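Local coordinates for Pol protein (Human T-cell leukemia virus type I, PDB 6TJU) that probably binds DNA through this C-terminal, SH3-like domain of its integrase part, which serves insertion of the viral genome into host DNA, at residues A39-S44 / Q49-R54. Numbering follows the deposited sequence.
Sequences ALIPVS and QWIPWR
Leu40 lies under the indole of Trp50 where strands 38-42 and 48-52 pair as an antiparallel hairpin. Its CD1 methyl sits 3.8 Å from the centroid of the five-membered ring and only 6° off the ring normal, a CH-pi contact over the face, while CB lies against the same face over the six-membered ring. The leucine chain thus runs beneath both rings of the indole. Trp50 reaches this position with CG anti to its carbonyl carbon (chi1 -73°), which folds the ring back over the neighbouring strand and brings CE3 to 3.7 Å from Leu40 N. The two residues form the non-hydrogen-bonded pair, with CA atoms 4.5 Å apart.

On the other face of the sheet Ile41 and Ile51 meet diagonally, CG1 to CG1 at 3.6 Å, their side chains crossing at about a right angle. Beyond the last bridge, Val43 CG1 rests against Gln49 CB at 3.9 Å.

Two hydrogen-bonded pairs flank Leu40 and Trp50. Ala39 and Ile51 exchange both backbone bonds, Ile51 N to Ala39 O being the shorter at 2.8 Å; Ile41 and Gln49 do the same, with a nearly straight N-H from Ile41 to Gln49 O (177°). Ala39 O and Gln49 O each also receive a CA-H...O contact, from Trp50 and Leu40 respectively.

Strand 33-35 adds Gln33 and Ala35 against Trp50, whereas Tyr13, Phe15 and Leu56 from the other sheet cover the Ala39, Ile41 and Ile51 face. This division fits the small SH3-like barrel of retroviral integrases: these three side chains pack inward against aromatic and aliphatic residues, cross-strand bonds engage the backbones of Ala39, Ile41, Gln49 and Ile51 while Leu40 bonds to Leu32 and Gln33, and the indole shields an outward-facing leucine by dispersion and CH-pi attraction.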
ATOM      1  N   ALA A  39      -1.780   5.121   4.144  1.00 45.33           N
ATOM      2  CA  ALA A  39      -1.021   5.401   2.906  1.00 40.92           C
ATOM      3  C   ALA A  39      -1.958   5.283   1.710  1.00 46.63           C
ATOM      4  O   ALA A  39      -2.920   4.447   1.737  1.00 46.37           O
ATOM      5  CB  ALA A  39       0.154   4.464   2.777  1.00 43.43           C
ATOM      6  N   LEU A  40      -1.706   6.095   0.686  1.00 45.85           N
ATOM      7  CA  LEU A  40      -2.509   6.045  -0.562  1.00 47.84           C
ATOM      8  C   LEU A  40      -1.855   5.045  -1.515  1.00 43.87           C
ATOM      9  O   LEU A  40      -0.755   5.303  -2.029  1.00 46.41           O
ATOM     10  CB  LEU A  40      -2.625   7.436  -1.175  1.00 45.96           C
ATOM     11  CG  LEU A  40      -3.526   7.522  -2.395  1.00 46.94           C
ATOM     12  CD1 LEU A  40      -4.965   7.173  -2.062  1.00 53.18           C
ATOM     13  CD2 LEU A  40      -3.441   8.913  -2.962  1.00 50.47           C
ATOM     14  N   ILE A  41      -2.532   3.930  -1.714  1.00 44.82           N
ATOM     15  CA  ILE A  41      -2.004   2.757  -2.450  1.00 46.18           C
ATOM     16  C   ILE A  41      -2.778   2.605  -3.745  1.00 45.66           C
ATOM     17  O   ILE A  41      -3.991   2.607  -3.713  1.00 46.65           O
ATOM     18  CB  ILE A  41      -2.120   1.477  -1.612  1.00 48.41           C
ATOM     19  CG1 ILE A  41      -1.456   1.588  -0.228  1.00 47.85           C
ATOM     20  CG2 ILE A  41      -1.573   0.337  -2.446  1.00 44.00           C
ATOM     21  CD1 ILE A  41      -0.009   2.084  -0.241  1.00 57.65           C
ATOM     22  N   PRO A  42      -2.108   2.445  -4.909  1.00 46.59           N
ATOM     23  CA  PRO A  42      -2.790   2.034  -6.129  1.00 44.02           C
ATOM     24  C   PRO A  42      -3.373   0.629  -5.957  1.00 49.69           C
ATOM     25  O   PRO A  42      -2.625  -0.246  -5.640  1.00 48.03           O
ATOM     26  CB  PRO A  42      -1.694   2.019  -7.200  1.00 47.30           C
ATOM     27  CG  PRO A  42      -0.575   2.873  -6.638  1.00 46.55           C
ATOM     28  CD  PRO A  42      -0.688   2.746  -5.139  1.00 47.95           C
ATOM     29  N   VAL A  43      -4.685   0.470  -6.138  1.00 51.87           N
ATOM     30  CA  VAL A  43      -5.402  -0.826  -5.965  1.00 52.78           C
ATOM     31  C   VAL A  43      -5.997  -1.294  -7.304  1.00 59.36           C
ATOM     32  O   VAL A  43      -6.469  -2.430  -7.358  1.00 65.78           O
ATOM     33  CB  VAL A  43      -6.461  -0.746  -4.835  1.00 58.53           C
ATOM     34  CG1 VAL A  43      -5.866  -0.292  -3.481  1.00 56.89           C
ATOM     35  CG2 VAL A  43      -7.680   0.101  -5.216  1.00 56.70           C
ATOM     36  N   SER A  44      -5.964  -0.476  -8.355  1.00 58.55           N
ATOM     37  CA  SER A  44      -6.395  -0.846  -9.725  1.00 58.23           C
ATOM     38  C   SER A  44      -5.752   0.122 -10.715  1.00 58.55           C
ATOM     39  O   SER A  44      -5.001   1.030 -10.331  1.00 58.35           O
ATOM     40  CB  SER A  44      -7.914  -0.841  -9.846  1.00 59.99           C
ATOM     41  OG  SER A  44      -8.433   0.478  -9.620  1.00 62.63           O
ATOM     42  N   GLN A  49      -6.588   3.944  -2.904  1.00 54.46           N
ATOM     43  CA  GLN A  49      -7.332   3.832  -1.648  1.00 54.03           C
ATOM     44  C   GLN A  49      -6.361   4.186  -0.529  1.00 55.05           C
ATOM     45  O   GLN A  49      -5.142   3.852  -0.616  1.00 52.79           O
ATOM     46  CB  GLN A  49      -7.930   2.439  -1.527  1.00 60.96           C
ATOM     47  CG  GLN A  49      -8.972   2.357  -0.426  1.00 74.81           C
ATOM     48  CD  GLN A  49      -9.848   1.149  -0.610  1.00 79.33           C
ATOM     49  OE1 GLN A  49      -9.770   0.464  -1.635  1.00 75.94           O
ATOM     50  NE2 GLN A  49     -10.676   0.877   0.385  1.00 92.18           N
ATOM     51  N   TRP A  50      -6.891   4.920   0.438  1.00 53.81           N
ATOM     52  CA  TRP A  50      -6.241   5.228   1.720  1.00 51.44           C
ATOM     53  C   TRP A  50      -6.361   3.985   2.604  1.00 55.50           C
ATOM     54  O   TRP A  50      -7.482   3.638   3.025  1.00 50.47           O
ATOM     55  CB  TRP A  50      -6.885   6.469   2.337  1.00 56.46           C
ATOM     56  CG  TRP A  50      -6.526   7.734   1.637  1.00 54.24           C
ATOM     57  CD1 TRP A  50      -7.314   8.478   0.805  1.00 62.30           C
ATOM     58  CD2 TRP A  50      -5.293   8.438   1.776  1.00 54.34           C
ATOM     59  NE1 TRP A  50      -6.640   9.597   0.393  1.00 63.52           N
ATOM     60  CE2 TRP A  50      -5.389   9.589   0.968  1.00 61.98           C
ATOM     61  CE3 TRP A  50      -4.122   8.197   2.505  1.00 52.72           C
ATOM     62  CZ2 TRP A  50      -4.346  10.516   0.876  1.00 60.78           C
ATOM     63  CZ3 TRP A  50      -3.089   9.105   2.395  1.00 55.02           C
ATOM     64  CH2 TRP A  50      -3.191  10.232   1.576  1.00 56.93           C
ATOM     65  N   ILE A  51      -5.244   3.286   2.780  1.00 50.44           N
ATOM     66  CA  ILE A  51      -5.182   2.023   3.555  1.00 52.41           C
ATOM     67  C   ILE A  51      -4.631   2.384   4.915  1.00 49.77           C
ATOM     68  O   ILE A  51      -3.544   2.953   5.008  1.00 48.63           O
ATOM     69  CB  ILE A  51      -4.305   0.933   2.915  1.00 51.23           C
ATOM     70  CG1 ILE A  51      -4.545   0.755   1.417  1.00 56.81           C
ATOM     71  CG2 ILE A  51      -4.494  -0.363   3.691  1.00 48.47           C
ATOM     72  CD1 ILE A  51      -5.900   0.177   1.108  1.00 57.23           C
ATOM     73  N   PRO A  52      -5.350   1.999   5.984  1.00 49.03           N
ATOM     74  CA  PRO A  52      -4.866   2.246   7.329  1.00 47.34           C
ATOM     75  C   PRO A  52      -3.628   1.373   7.573  1.00 46.44           C
ATOM     76  O   PRO A  52      -3.529   0.293   6.962  1.00 46.08           O
ATOM     77  CB  PRO A  52      -6.039   1.848   8.219  1.00 47.44           C
ATOM     78  CG  PRO A  52      -6.760   0.804   7.416  1.00 48.41           C
ATOM     79  CD  PRO A  52      -6.615   1.228   5.972  1.00 54.59           C
ATOM     80  N   TRP A  53      -2.762   1.858   8.476  1.00 47.67           N
ATOM     81  CA  TRP A  53      -1.479   1.213   8.846  1.00 50.50           C
ATOM     82  C   TRP A  53      -1.680  -0.254   9.248  1.00 56.86           C
ATOM     83  O   TRP A  53      -0.782  -1.053   8.956  1.00 54.56           O
ATOM     84  CB  TRP A  53      -0.764   1.992   9.950  1.00 53.65           C
ATOM     85  CG  TRP A  53      -0.209   3.295   9.480  1.00 56.58           C
ATOM     86  CD1 TRP A  53      -0.019   3.708   8.185  1.00 59.67           C
ATOM     87  CD2 TRP A  53       0.280   4.338  10.333  1.00 63.76           C
ATOM     88  NE1 TRP A  53       0.505   4.973   8.177  1.00 58.90           N
ATOM     89  CE2 TRP A  53       0.722   5.368   9.481  1.00 66.97           C
ATOM     90  CE3 TRP A  53       0.397   4.495  11.727  1.00 70.95           C
ATOM     91  CZ2 TRP A  53       1.271   6.545  10.000  1.00 71.86           C
ATOM     92  CZ3 TRP A  53       0.930   5.664  12.237  1.00 72.18           C
ATOM     93  CH2 TRP A  53       1.366   6.673  11.374  1.00 75.05           C
ATOM     94  N   ARG A  54      -2.761  -0.591   9.958  1.00 54.60           N
ATOM     95  CA  ARG A  54      -2.941  -1.954  10.471  1.00 54.07           C
ATOM     96  C   ARG A  54      -3.067  -2.904   9.273  1.00 55.78           C
ATOM     97  O   ARG A  54      -2.777  -4.052   9.465  1.00 54.69           O
ATOM     98  CB  ARG A  54      -4.112  -2.034  11.457  1.00 64.74           C
ATOM     99  CG  ARG A  54      -5.475  -1.880  10.809  1.00 63.25           C
ATOM    100  CD  ARG A  54      -6.581  -2.190  11.790  1.00 71.68           C
ATOM    101  NE  ARG A  54      -7.744  -2.388  10.956  1.00 73.79           N
ATOM    102  CZ  ARG A  54      -8.439  -1.388  10.433  1.00 81.64           C
ATOM    103  NH1 ARG A  54      -8.143  -0.120  10.744  1.00 83.18           N
ATOM    104  NH2 ARG A  54      -9.453  -1.668   9.624  1.00 92.28           N
TER